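Local coordinates for protein polyketide synthase type I (Bacillus amyloliquefaciens, PDB 5KKU) that probably removes water from beta-hydroxyacyl intermediates, as the N-terminal dehydratase domain of a modular synthase in the difficidin assembly line, at residues A[171-176]-A[201-206]; A[243-248]-A[260-265]; A[15-20]-A[68-73]. All coordinates share one frame; numbering follows the deposited sequence.

Interaction 1: A[171-176]-A[201-206]; sequences KEELME and TLAGSS
One buried carboxylate grips the backbone of a loop at two points. Glu173 reaches out from its strand with CG anti to the backbone N (chi1 178°). The chain stays extended beyond CG, so both oxygens arrive at 201-206. OE1 of Glu173 accepts from Gly204 N at 2.8 Å, with an N-H...O angle of 162°. OE2 of Glu173 accepts from Ser206 N at 3.0 Å. Both N-H groups come from above the carboxylate plane. Ser206 OG also lies 2.8 Å from Glu173 OE2, but its stronger partner is Gln167 OE1, to which it is hydrogen-bonded. Two amide donors on a buried acid would be expected to stabilise its charged form. The strand, 172-178, belongs to the C-terminal hotdog fold of the dehydratase. The loop follows helix 194-200, which carries Asp198, the predicted proton donor. A type II beta turn from Leu202 to Ser205 shapes this loop. Gly204 takes a positive phi of 92°, at which a side-chain carbon would collide with Ala203 O. Leu202 O accepts from both Ser205 N and Ser205 OG. Ser205 OG meets a lone pair of Leu202 O in the carbonyl plane, at 2.7 Å. Met175 points to the loop from the same strand. A bend at chi3 brings Met175 CE to 3.5 Å from Ala203 N. The same methyl, Met175 CE, packs on Ala203 CB at 3.9 Å. Val165 of strand 162-168 touches Glu173 and Met175.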
ATOM      1  N   LYS A 171     -10.488 -17.013  11.970  1.00 33.89           N
ATOM      2  CA  LYS A 171     -10.795 -15.849  12.777  1.00 32.00           C
ATOM      3  C   LYS A 171      -9.547 -14.971  12.602  1.00 36.89           C
ATOM      4  O   LYS A 171      -9.623 -13.791  12.676  1.00 39.22           O
ATOM      5  CB  LYS A 171     -10.987 -16.213  14.192  1.00 32.29           C
ATOM      6  CG  LYS A 171     -12.404 -16.518  14.573  1.00 45.88           C
ATOM      7  CD  LYS A 171     -12.630 -16.388  16.066  1.00 39.22           C
ATOM      8  CE  LYS A 171     -13.377 -17.566  16.635  1.00 41.29           C
ATOM      9  NZ  LYS A 171     -13.241 -17.735  18.101  1.00 40.78           N
ATOM     10  N   GLU A 172      -8.392 -15.569  12.425  1.00 28.60           N
ATOM     11  CA  GLU A 172      -7.189 -14.776  12.291  1.00 25.96           C
ATOM     12  C   GLU A 172      -6.332 -15.191  11.120  1.00 27.60           C
ATOM     13  O   GLU A 172      -6.382 -16.271  10.687  1.00 23.52           O
ATOM     14  CB  GLU A 172      -6.334 -14.853  13.543  1.00 28.44           C
ATOM     15  CG  GLU A 172      -6.988 -14.344  14.814  1.00 33.53           C
ATOM     16  CD  GLU A 172      -6.252 -14.761  16.068  1.00 34.31           C
ATOM     17  OE1 GLU A 172      -5.195 -14.261  16.375  1.00 29.95           O
ATOM     18  OE2 GLU A 172      -6.749 -15.622  16.761  1.00 40.57           O
ATOM     19  N   GLU A 173      -5.546 -14.266  10.629  1.00 22.07           N
ATOM     20  CA  GLU A 173      -4.658 -14.513   9.537  1.00 24.22           C
ATOM     21  C   GLU A 173      -3.259 -13.941   9.741  1.00 25.97           C
ATOM     22  O   GLU A 173      -3.079 -12.923  10.342  1.00 19.23           O
ATOM     23  CB  GLU A 173      -5.276 -13.950   8.273  1.00 24.49           C
ATOM     24  CG  GLU A 173      -4.464 -14.070   7.027  1.00 26.01           C
ATOM     25  CD  GLU A 173      -5.094 -13.383   5.851  1.00 30.77           C
ATOM     26  OE1 GLU A 173      -4.512 -12.448   5.327  1.00 30.67           O
ATOM     27  OE2 GLU A 173      -6.166 -13.768   5.453  1.00 29.15           O
ATOM     28  N   LEU A 174      -2.271 -14.650   9.207  1.00 25.12           N
ATOM     29  CA  LEU A 174      -0.875 -14.243   9.302  1.00 22.45           C
ATOM     30  C   LEU A 174      -0.190 -14.486   7.964  1.00 21.54           C
ATOM     31  O   LEU A 174      -0.190 -15.607   7.454  1.00 18.95           O
ATOM     32  CB  LEU A 174      -0.162 -15.017  10.412  1.00 16.09           C
ATOM     33  CG  LEU A 174       1.197 -14.472  10.853  1.00 21.37           C
ATOM     34  CD1 LEU A 174       1.177 -12.952  10.902  1.00 21.68           C
ATOM     35  CD2 LEU A 174       1.596 -15.050  12.202  1.00 17.07           C
ATOM     36  N   MET A 175       0.391 -13.436   7.395  1.00 20.05           N
ATOM     37  CA  MET A 175       1.063 -13.549   6.106  1.00 25.20           C
ATOM     38  C   MET A 175       2.578 -13.379   6.193  1.00 21.74           C
ATOM     39  O   MET A 175       3.077 -12.283   6.453  1.00 26.12           O
ATOM     40  CB  MET A 175       0.482 -12.541   5.112  1.00 23.46           C
ATOM     41  CG  MET A 175      -0.899 -12.905   4.593  1.00 29.62           C
ATOM     42  SD  MET A 175      -1.500 -11.754   3.342  1.00 33.14           S
ATOM     43  CE  MET A 175      -1.412 -10.205   4.237  1.00 21.26           C
ATOM     44  N   GLU A 176       3.301 -14.471   5.967  1.00 28.85           N
ATOM     45  CA  GLU A 176       4.732 -14.453   5.994  1.00 29.73           C
ATOM     46  C   GLU A 176       5.194 -13.968   4.658  1.00 25.16           C
ATOM     47  O   GLU A 176       4.979 -14.594   3.676  1.00 25.38           O
ATOM     48  CB  GLU A 176       5.279 -15.832   6.314  1.00 28.91           C
ATOM     49  CG  GLU A 176       6.758 -15.825   6.597  1.00 26.98           C
ATOM     50  CD  GLU A 176       7.295 -17.186   6.879  1.00 29.82           C
ATOM     51  OE1 GLU A 176       6.953 -18.096   6.161  1.00 34.34           O
ATOM     52  OE2 GLU A 176       8.062 -17.353   7.811  1.00 34.13           O
ATOM     53  N   THR A 201      -1.785  -5.118   1.849  1.00 19.79           N
ATOM     54  CA  THR A 201      -3.154  -4.764   1.568  1.00 21.33           C
ATOM     55  C   THR A 201      -4.013  -5.941   1.201  1.00 24.27           C
ATOM     56  O   THR A 201      -5.178  -5.801   1.094  1.00 25.76           O
ATOM     57  CB  THR A 201      -3.355  -3.703   0.493  1.00 19.81           C
ATOM     58  OG1 THR A 201      -3.146  -4.249  -0.791  1.00 18.65           O
ATOM     59  CG2 THR A 201      -2.515  -2.574   0.703  1.00 21.75           C
ATOM     60  N   LEU A 202      -3.404  -7.094   1.060  1.00 27.41           N
ATOM     61  CA  LEU A 202      -4.073  -8.314   0.771  1.00 24.70           C
ATOM     62  C   LEU A 202      -4.492  -9.033   2.014  1.00 29.20           C
ATOM     63  O   LEU A 202      -4.988 -10.091   1.937  1.00 30.55           O
ATOM     64  CB  LEU A 202      -3.175  -9.204  -0.053  1.00 20.04           C
ATOM     65  CG  LEU A 202      -2.901  -8.745  -1.469  1.00 26.96           C
ATOM     66  CD1 LEU A 202      -1.946  -9.639  -2.194  1.00 30.35           C
ATOM     67  CD2 LEU A 202      -4.181  -8.682  -2.249  1.00 25.76           C
ATOM     68  N   ALA A 203      -4.281  -8.432   3.164  1.00 26.95           N
ATOM     69  CA  ALA A 203      -4.743  -8.999   4.431  1.00 29.58           C
ATOM     70  C   ALA A 203      -6.227  -9.351   4.490  1.00 29.19           C
ATOM     71  O   ALA A 203      -7.063  -8.612   4.070  1.00 27.88           O
ATOM     72  CB  ALA A 203      -4.383  -8.101   5.580  1.00 27.67           C
ATOM     73  N   GLY A 204      -6.506 -10.526   4.987  1.00 29.99           N
ATOM     74  CA  GLY A 204      -7.858 -10.987   5.122  1.00 29.66           C
ATOM     75  C   GLY A 204      -8.340 -11.753   3.937  1.00 37.12           C
ATOM     76  O   GLY A 204      -9.434 -12.165   3.936  1.00 35.53           O
ATOM     77  N   SER A 205      -7.505 -11.927   2.930  1.00 35.29           N
ATOM     78  CA  SER A 205      -7.898 -12.678   1.764  1.00 37.27           C
ATOM     79  C   SER A 205      -8.298 -14.118   2.069  1.00 39.64           C
ATOM     80  O   SER A 205      -9.152 -14.669   1.427  1.00 38.47           O
ATOM     81  CB  SER A 205      -6.806 -12.663   0.729  1.00 35.35           C
ATOM     82  OG  SER A 205      -6.604 -11.381   0.224  1.00 39.87           O
ATOM     83  N   SER A 206      -7.682 -14.743   3.032  1.00 39.14           N
ATOM     84  CA  SER A 206      -8.031 -16.077   3.386  1.00 36.05           C
ATOM     85  C   SER A 206      -9.420 -16.101   3.996  1.00 36.95           C
ATOM     86  O   SER A 206     -10.118 -17.043   3.912  1.00 41.46           O
ATOM     87  CB  SER A 206      -6.990 -16.606   4.353  1.00 33.01           C
ATOM     88  OG  SER A 206      -7.312 -16.303   5.677  1.00 32.49           O
TER

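Interaction 2: A[243-248]-A[260-265]; sequences KNSRTE and SADFTI
This is a surface contact between the two strands of a beta hairpin, 236-248 and 258-266, in the C-terminal hotdog region. It sits where the first strand is interrupted by a short 3-10 segment, 243-245. Between 243-248 and 260-265, the regular pair is Thr247 with Ser260, an antiparallel hydrogen-bonded pair. Thr247 N donates to Ser260 O at 3.0 Å, and Ser260 N donates to Thr247 O at 3.0 Å. Both donors approach nearly along the C=O axis. The hydroxyls of this pair lie on one face of the sheet, and Ser260 OG is bonded to Lys278 NZ. Before this pair the chain swings off. Ser245 O meets the Ala261 CA at 3.6 Å in a CA-H...O contact, and Arg246 CA makes a similar contact with Ser260 O. The Ser245 hydroxyl then stands in for a missing backbone acceptor. Asp262 N points at Ser245 OG in a straight but weak bond of 3.4 Å, while the stronger partner of that hydroxyl is Ala242 O. The Asp262 carboxylate turns to the next strand, where OD1 accepts from Lys278 N. Arg246 covers Ala261. Its CG is anti to the backbone N (chi1 -176°). A bend at chi3 (-77°) sets one guanidinium face against the methyl, offset toward the rim, with Arg246 NH2 3.5 Å from Ala261 CB. Arg246 NH1 and NH2 also make weak hydrogen bonds, to Ala242 O and Ser241 OG respectively. Backbone pairing is found again between Tyr240 and Thr264. The pattern is that of an antiparallel hairpin with one strand interrupted by a 3-10 turn, within a hotdog fold.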
ATOM      1  N   LYS A 243     -10.430 -11.215  11.948  1.00 28.88           N
ATOM      2  CA  LYS A 243     -11.782 -11.193  11.466  1.00 29.73           C
ATOM      3  C   LYS A 243     -12.684 -10.206  12.161  1.00 27.62           C
ATOM      4  O   LYS A 243     -13.382  -9.513  11.524  1.00 32.43           O
ATOM      5  CB  LYS A 243     -12.383 -12.590  11.436  1.00 33.91           C
ATOM      6  CG  LYS A 243     -13.605 -12.668  10.555  1.00 32.81           C
ATOM      7  CD  LYS A 243     -13.860 -14.015   9.951  1.00 32.77           C
ATOM      8  CE  LYS A 243     -15.317 -14.379  10.089  1.00 41.87           C
ATOM      9  NZ  LYS A 243     -15.819 -14.078  11.463  1.00 41.79           N
ATOM     10  N   ASN A 244     -12.554 -10.101  13.465  1.00 26.46           N
ATOM     11  CA  ASN A 244     -13.301  -9.140  14.255  1.00 35.74           C
ATOM     12  C   ASN A 244     -13.086  -7.667  13.943  1.00 35.03           C
ATOM     13  O   ASN A 244     -13.907  -6.869  14.242  1.00 39.66           O
ATOM     14  CB  ASN A 244     -13.161  -9.413  15.764  1.00 30.44           C
ATOM     15  CG  ASN A 244     -11.960  -8.778  16.377  1.00 35.48           C
ATOM     16  OD1 ASN A 244     -10.957  -8.600  15.747  1.00 41.41           O
ATOM     17  ND2 ASN A 244     -12.061  -8.450  17.621  1.00 39.70           N
ATOM     18  N   SER A 245     -11.977  -7.335  13.333  1.00 33.96           N
ATOM     19  CA  SER A 245     -11.670  -6.031  12.855  1.00 31.36           C
ATOM     20  C   SER A 245     -12.234  -5.749  11.472  1.00 29.85           C
ATOM     21  O   SER A 245     -12.045  -4.701  10.963  1.00 32.98           O
ATOM     22  CB  SER A 245     -10.164  -5.826  12.897  1.00 33.16           C
ATOM     23  OG  SER A 245      -9.549  -6.025  11.645  1.00 37.20           O
ATOM     24  N   ARG A 246     -12.844  -6.723  10.837  1.00 26.05           N
ATOM     25  CA  ARG A 246     -13.384  -6.534   9.505  1.00 31.93           C
ATOM     26  C   ARG A 246     -14.854  -6.167   9.534  1.00 38.73           C
ATOM     27  O   ARG A 246     -15.614  -6.790  10.204  1.00 39.87           O
ATOM     28  CB  ARG A 246     -13.190  -7.787   8.700  1.00 32.50           C
ATOM     29  CG  ARG A 246     -13.599  -7.774   7.256  1.00 35.82           C
ATOM     30  CD  ARG A 246     -13.050  -9.002   6.547  1.00 43.80           C
ATOM     31  NE  ARG A 246     -11.644  -8.927   6.229  1.00 40.68           N
ATOM     32  CZ  ARG A 246     -10.659  -9.032   7.110  1.00 40.69           C
ATOM     33  NH1 ARG A 246     -10.924  -9.255   8.368  1.00 39.32           N
ATOM     34  NH2 ARG A 246      -9.410  -8.915   6.740  1.00 29.97           N
ATOM     35  N   THR A 247     -15.234  -5.134   8.809  1.00 38.05           N
ATOM     36  CA  THR A 247     -16.607  -4.807   8.580  1.00 35.21           C
ATOM     37  C   THR A 247     -16.807  -4.599   7.110  1.00 38.61           C
ATOM     38  O   THR A 247     -15.873  -4.403   6.366  1.00 36.77           O
ATOM     39  CB  THR A 247     -17.072  -3.528   9.296  1.00 36.33           C
ATOM     40  OG1 THR A 247     -16.340  -2.409   8.829  1.00 39.62           O
ATOM     41  CG2 THR A 247     -16.956  -3.659  10.794  1.00 32.33           C
ATOM     42  N   GLU A 248     -18.056  -4.655   6.707  1.00 32.90           N
ATOM     43  CA  GLU A 248     -18.410  -4.563   5.328  1.00 36.34           C
ATOM     44  C   GLU A 248     -19.818  -4.063   5.064  1.00 41.02           C
ATOM     45  O   GLU A 248     -20.676  -4.104   5.914  1.00 40.04           O
ATOM     46  CB  GLU A 248     -18.153  -5.889   4.649  1.00 41.01           C
ATOM     47  CG  GLU A 248     -19.323  -6.821   4.500  1.00 41.97           C
ATOM     48  CD  GLU A 248     -18.908  -8.211   4.123  1.00 47.88           C
ATOM     49  OE1 GLU A 248     -17.718  -8.510   4.163  1.00 46.18           O
ATOM     50  OE2 GLU A 248     -19.789  -9.012   3.784  1.00 46.15           O
ATOM     51  N   SER A 260     -13.685  -3.217   4.766  1.00 30.82           N
ATOM     52  CA  SER A 260     -12.593  -2.613   5.446  1.00 34.43           C
ATOM     53  C   SER A 260     -12.123  -3.451   6.629  1.00 30.32           C
ATOM     54  O   SER A 260     -12.880  -4.172   7.183  1.00 29.51           O
ATOM     55  CB  SER A 260     -12.999  -1.211   5.868  1.00 28.67           C
ATOM     56  OG  SER A 260     -13.679  -1.260   7.056  1.00 30.64           O
ATOM     57  N   ALA A 261     -10.840  -3.344   6.940  1.00 30.13           N
ATOM     58  CA  ALA A 261     -10.156  -4.107   7.973  1.00 28.89           C
ATOM     59  C   ALA A 261      -8.909  -3.425   8.498  1.00 29.26           C
ATOM     60  O   ALA A 261      -8.386  -2.570   7.891  1.00 25.46           O
ATOM     61  CB  ALA A 261      -9.790  -5.488   7.460  1.00 32.80           C
ATOM     62  N   ASP A 262      -8.321  -3.727   9.501  1.00 27.77           N
ATOM     63  CA  ASP A 262      -7.135  -3.360  10.242  1.00 26.87           C
ATOM     64  C   ASP A 262      -6.115  -4.416  10.016  1.00 26.61           C
ATOM     65  O   ASP A 262      -6.461  -5.563   9.876  1.00 28.02           O
ATOM     66  CB  ASP A 262      -7.377  -3.367  11.746  1.00 32.00           C
ATOM     67  CG  ASP A 262      -8.256  -2.243  12.238  1.00 33.08           C
ATOM     68  OD1 ASP A 262      -8.485  -1.282  11.525  1.00 28.72           O
ATOM     69  OD2 ASP A 262      -8.699  -2.358  13.384  1.00 25.68           O
ATOM     70  N   PHE A 263      -4.857  -4.087   9.916  1.00 27.49           N
ATOM     71  CA  PHE A 263      -3.835  -5.092   9.918  1.00 22.42           C
ATOM     72  C   PHE A 263      -2.697  -4.607  10.764  1.00 30.60           C
ATOM     73  O   PHE A 263      -2.570  -3.435  10.941  1.00 30.59           O
ATOM     74  CB  PHE A 263      -3.409  -5.567   8.495  1.00 22.49           C
ATOM     75  CG  PHE A 263      -2.669  -4.556   7.653  1.00 22.55           C
ATOM     76  CD1 PHE A 263      -1.342  -4.276   7.851  1.00 21.85           C
ATOM     77  CD2 PHE A 263      -3.298  -3.932   6.616  1.00 22.07           C
ATOM     78  CE1 PHE A 263      -0.680  -3.372   7.058  1.00 17.27           C
ATOM     79  CE2 PHE A 263      -2.643  -3.034   5.840  1.00 20.10           C
ATOM     80  CZ  PHE A 263      -1.329  -2.753   6.067  1.00 15.03           C
ATOM     81  N   THR A 264      -1.881  -5.502  11.289  1.00 21.18           N
ATOM     82  CA  THR A 264      -0.671  -5.127  11.983  1.00 22.22           C
ATOM     83  C   THR A 264       0.493  -5.865  11.394  1.00 19.45           C
ATOM     84  O   THR A 264       0.388  -7.017  11.142  1.00 18.78           O
ATOM     85  CB  THR A 264      -0.733  -5.442  13.491  1.00 27.32           C
ATOM     86  OG1 THR A 264      -1.907  -4.883  14.055  1.00 18.76           O
ATOM     87  CG2 THR A 264       0.511  -4.955  14.210  1.00 20.85           C
ATOM     88  N   ILE A 265       1.612  -5.203  11.200  1.00 25.30           N
ATOM     89  CA  ILE A 265       2.785  -5.827  10.637  1.00 20.36           C
ATOM     90  C   ILE A 265       3.778  -6.101  11.724  1.00 23.66           C
ATOM     91  O   ILE A 265       4.206  -5.208  12.360  1.00 24.95           O
ATOM     92  CB  ILE A 265       3.417  -4.982   9.516  1.00 21.91           C
ATOM     93  CG1 ILE A 265       2.415  -4.622   8.436  1.00 21.85           C
ATOM     94  CG2 ILE A 265       4.504  -5.757   8.856  1.00 19.22           C
ATOM     95  CD1 ILE A 265       2.987  -3.917   7.245  1.00 18.49           C
TER

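Interaction 3: A[15-20]-A[68-73]; sequences ISHTNY and TSEEFD
Two loops of the N-terminal hotdog fold meet here, and His17 carries the contact. One leads from strand 9-15 to helix 20-23, the other from strand 66-67 to strand 73-83. The tight part is the imidazole. CG of His17 is anti to the backbone N (chi1 -174°), which lays the ring over the Ser69-Glu70 peptide. Glu70 N sits 3.4 Å above the ring plane of His17, over its centre. Ser69 C is closer to the plane but shifted toward the rim, and Ser69 O comes within 3.0 Å of His17 CG. At the ring edge, His17 ND1 and Thr68 OG1 form a hydrogen bond of 2.9 Å in which either could be the donor. This bond fixes the rotation of the ring. The other branch of Thr68, methyl CG2, lies 4.2 Å from Ile15 CG2. The other side is looser and more exposed. The Glu70 chain bends at chi2 and crosses the imidazole at about a right angle. Glu70 OE2 stays 3.6 Å from His17 NE2, with the carboxylate and ring planes 70° apart. Ser16 and Thr18 face each other through a weak hydroxyl bond within a type I turn from Ser16 to Asn19. Asn19 then caps helix 20-23 through Ile21 N. The second loop is curled by an ST turn, in which Ser69 OG accepts from Glu71 N. Arg31 binds both loops, through His17 O and the backbone of Thr68. The straightest bond of the contact runs from His17 N to Asp73 OD1, 3.0 Å long at 170°, entering from above the carboxylate plane.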
ATOM      1  N   ILE A  15       8.316   9.430 -10.943  1.00 26.72           N
ATOM      2  CA  ILE A  15       7.969   8.052 -11.211  1.00 22.70           C
ATOM      3  C   ILE A  15       8.104   7.762 -12.701  1.00 27.18           C
ATOM      4  O   ILE A  15       7.253   8.052 -13.461  1.00 26.82           O
ATOM      5  CB  ILE A  15       6.543   7.728 -10.787  1.00 22.69           C
ATOM      6  CG1 ILE A  15       6.322   7.940  -9.309  1.00 26.02           C
ATOM      7  CG2 ILE A  15       6.188   6.315 -11.149  1.00 24.73           C
ATOM      8  CD1 ILE A  15       7.301   7.250  -8.406  1.00 26.14           C
ATOM      9  N   SER A  16       9.212   7.191 -13.106  1.00 26.48           N
ATOM     10  CA  SER A  16       9.402   6.874 -14.505  1.00 27.89           C
ATOM     11  C   SER A  16       8.804   5.551 -14.931  1.00 21.41           C
ATOM     12  O   SER A  16       8.536   4.724 -14.132  1.00 25.04           O
ATOM     13  CB  SER A  16      10.854   6.926 -14.851  1.00 24.42           C
ATOM     14  OG  SER A  16      11.550   5.940 -14.175  1.00 30.14           O
ATOM     15  N   HIS A  17       8.618   5.371 -16.213  1.00 24.65           N
ATOM     16  CA  HIS A  17       8.087   4.159 -16.802  1.00 21.03           C
ATOM     17  C   HIS A  17       8.941   2.943 -16.484  1.00 22.65           C
ATOM     18  O   HIS A  17       8.433   1.874 -16.406  1.00 24.62           O
ATOM     19  CB  HIS A  17       7.897   4.347 -18.328  1.00 21.61           C
ATOM     20  CG  HIS A  17       7.232   3.220 -19.025  1.00 18.72           C
ATOM     21  ND1 HIS A  17       5.936   2.872 -18.787  1.00 23.33           N
ATOM     22  CD2 HIS A  17       7.683   2.359 -19.954  1.00 26.98           C
ATOM     23  CE1 HIS A  17       5.609   1.853 -19.538  1.00 20.86           C
ATOM     24  NE2 HIS A  17       6.659   1.511 -20.249  1.00 27.51           N
ATOM     25  N   THR A  18      10.240   3.137 -16.296  1.00 18.35           N
ATOM     26  CA  THR A  18      11.183   2.094 -15.969  1.00 22.62           C
ATOM     27  C   THR A  18      11.332   1.781 -14.491  1.00 26.98           C
ATOM     28  O   THR A  18      12.048   0.908 -14.107  1.00 28.75           O
ATOM     29  CB  THR A  18      12.577   2.310 -16.558  1.00 26.41           C
ATOM     30  OG1 THR A  18      13.074   3.561 -16.161  1.00 30.26           O
ATOM     31  CG2 THR A  18      12.530   2.241 -18.039  1.00 23.75           C
ATOM     32  N   ASN A  19      10.620   2.498 -13.641  1.00 24.49           N
ATOM     33  CA  ASN A  19      10.633   2.215 -12.230  1.00 23.70           C
ATOM     34  C   ASN A  19      10.180   0.778 -11.936  1.00 25.63           C
ATOM     35  O   ASN A  19       9.191   0.358 -12.424  1.00 23.52           O
ATOM     36  CB  ASN A  19       9.771   3.226 -11.480  1.00 24.45           C
ATOM     37  CG  ASN A  19       9.937   3.146 -10.003  1.00 26.27           C
ATOM     38  OD1 ASN A  19       9.478   2.235  -9.396  1.00 28.61           O
ATOM     39  ND2 ASN A  19      10.606   4.108  -9.430  1.00 27.39           N
ATOM     40  N   TYR A  20      10.945   0.063 -11.138  1.00 21.40           N
ATOM     41  CA  TYR A  20      10.688  -1.337 -10.908  1.00 28.45           C
ATOM     42  C   TYR A  20       9.290  -1.607 -10.387  1.00 25.31           C
ATOM     43  O   TYR A  20       8.773  -2.625 -10.648  1.00 21.21           O
ATOM     44  CB  TYR A  20      11.700  -2.000  -9.981  1.00 20.78           C
ATOM     45  CG  TYR A  20      13.090  -2.211 -10.503  1.00 23.59           C
ATOM     46  CD1 TYR A  20      13.358  -3.151 -11.445  1.00 28.20           C
ATOM     47  CD2 TYR A  20      14.137  -1.495 -10.011  1.00 26.74           C
ATOM     48  CE1 TYR A  20      14.627  -3.375 -11.887  1.00 29.53           C
ATOM     49  CE2 TYR A  20      15.396  -1.706 -10.458  1.00 32.61           C
ATOM     50  CZ  TYR A  20      15.619  -2.654 -11.398  1.00 25.50           C
ATOM     51  OH  TYR A  20      16.814  -2.882 -11.846  1.00 25.79           O
ATOM     52  N   THR A  68       2.037   4.975 -16.005  1.00 20.04           N
ATOM     53  CA  THR A  68       3.119   5.317 -16.912  1.00 22.56           C
ATOM     54  C   THR A  68       2.991   4.687 -18.264  1.00 24.23           C
ATOM     55  O   THR A  68       2.251   3.783 -18.443  1.00 23.92           O
ATOM     56  CB  THR A  68       4.518   5.031 -16.342  1.00 16.41           C
ATOM     57  OG1 THR A  68       4.753   3.632 -16.277  1.00 25.21           O
ATOM     58  CG2 THR A  68       4.634   5.557 -15.016  1.00 18.27           C
ATOM     59  N   SER A  69       3.759   5.163 -19.208  1.00 23.63           N
ATOM     60  CA  SER A  69       3.729   4.692 -20.555  1.00 20.61           C
ATOM     61  C   SER A  69       5.116   4.753 -21.183  1.00 25.58           C
ATOM     62  O   SER A  69       5.966   5.408 -20.682  1.00 22.54           O
ATOM     63  CB  SER A  69       2.745   5.537 -21.337  1.00 24.65           C
ATOM     64  OG  SER A  69       2.743   5.275 -22.694  1.00 27.39           O
ATOM     65  N   GLU A  70       5.342   4.055 -22.278  1.00 26.70           N
ATOM     66  CA  GLU A  70       6.498   4.297 -23.087  1.00 26.87           C
ATOM     67  C   GLU A  70       6.549   5.738 -23.567  1.00 30.62           C
ATOM     68  O   GLU A  70       7.597   6.287 -23.755  1.00 25.54           O
ATOM     69  CB  GLU A  70       6.536   3.360 -24.251  1.00 28.19           C
ATOM     70  CG  GLU A  70       6.870   1.966 -23.826  1.00 35.49           C
ATOM     71  CD  GLU A  70       8.348   1.736 -23.628  1.00 43.45           C
ATOM     72  OE1 GLU A  70       9.122   2.604 -24.055  1.00 47.69           O
ATOM     73  OE2 GLU A  70       8.727   0.696 -23.074  1.00 42.48           O
ATOM     74  N   GLU A  71       5.376   6.307 -23.780  1.00 28.41           N
ATOM     75  CA  GLU A  71       5.223   7.636 -24.268  1.00 25.48           C
ATOM     76  C   GLU A  71       5.465   8.725 -23.236  1.00 30.13           C
ATOM     77  O   GLU A  71       5.765   9.806 -23.609  1.00 33.45           O
ATOM     78  CB  GLU A  71       3.842   7.813 -24.837  1.00 25.46           C
ATOM     79  CG  GLU A  71       3.470   6.934 -26.002  1.00 31.97           C
ATOM     80  CD  GLU A  71       4.525   6.879 -27.059  1.00 41.44           C
ATOM     81  OE1 GLU A  71       4.751   7.896 -27.682  1.00 50.25           O
ATOM     82  OE2 GLU A  71       5.150   5.843 -27.258  1.00 42.64           O
ATOM     83  N   PHE A  72       5.271   8.435 -21.954  1.00 23.13           N
ATOM     84  CA  PHE A  72       5.454   9.409 -20.874  1.00 27.13           C
ATOM     85  C   PHE A  72       5.823   8.872 -19.501  1.00 24.92           C
ATOM     86  O   PHE A  72       5.396   7.864 -19.090  1.00 25.76           O
ATOM     87  CB  PHE A  72       4.249  10.342 -20.717  1.00 25.65           C
ATOM     88  CG  PHE A  72       2.963   9.637 -20.565  1.00 27.25           C
ATOM     89  CD1 PHE A  72       2.562   9.195 -19.352  1.00 26.91           C
ATOM     90  CD2 PHE A  72       2.195   9.366 -21.646  1.00 25.75           C
ATOM     91  CE1 PHE A  72       1.397   8.525 -19.198  1.00 22.22           C
ATOM     92  CE2 PHE A  72       1.041   8.695 -21.517  1.00 25.61           C
ATOM     93  CZ  PHE A  72       0.637   8.281 -20.286  1.00 26.76           C
ATOM     94  N   ASP A  73       6.609   9.600 -18.763  1.00 23.97           N
ATOM     95  CA  ASP A  73       6.823   9.297 -17.374  1.00 24.89           C
ATOM     96  C   ASP A  73       5.860  10.111 -16.525  1.00 28.64           C
ATOM     97  O   ASP A  73       4.927  10.668 -17.033  1.00 30.82           O
ATOM     98  CB  ASP A  73       8.247   9.608 -16.983  1.00 24.16           C
ATOM     99  CG  ASP A  73       9.246   8.823 -17.757  1.00 28.15           C
ATOM    100  OD1 ASP A  73       8.989   7.679 -18.079  1.00 30.12           O
ATOM    101  OD2 ASP A  73      10.297   9.342 -18.023  1.00 26.01           O
TER

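In the fold
Interactions 1 and 2 lie in the C-terminal hotdog, with centres 9 Å apart. Interaction 3 lies in the N-terminal hotdog, on the opposite side of the chain's centre. Strands 172-178 and 236-248 are neighbours, and Lys171 O probably accepts from Lys243 N at 2.8 Å. The Arg246 guanidinium packs on Gly204, and Ala203 packs on Phe263, so the loop of interaction 1 rests on the hairpin of interaction 2. Interaction 1 is partly buried and depends on a carboxylate bound to loop amides. Interaction 2 is at the surface and uses strand pairing. Interaction 3, also partly buried, joins loop to loop through an imidazole and a carboxylate.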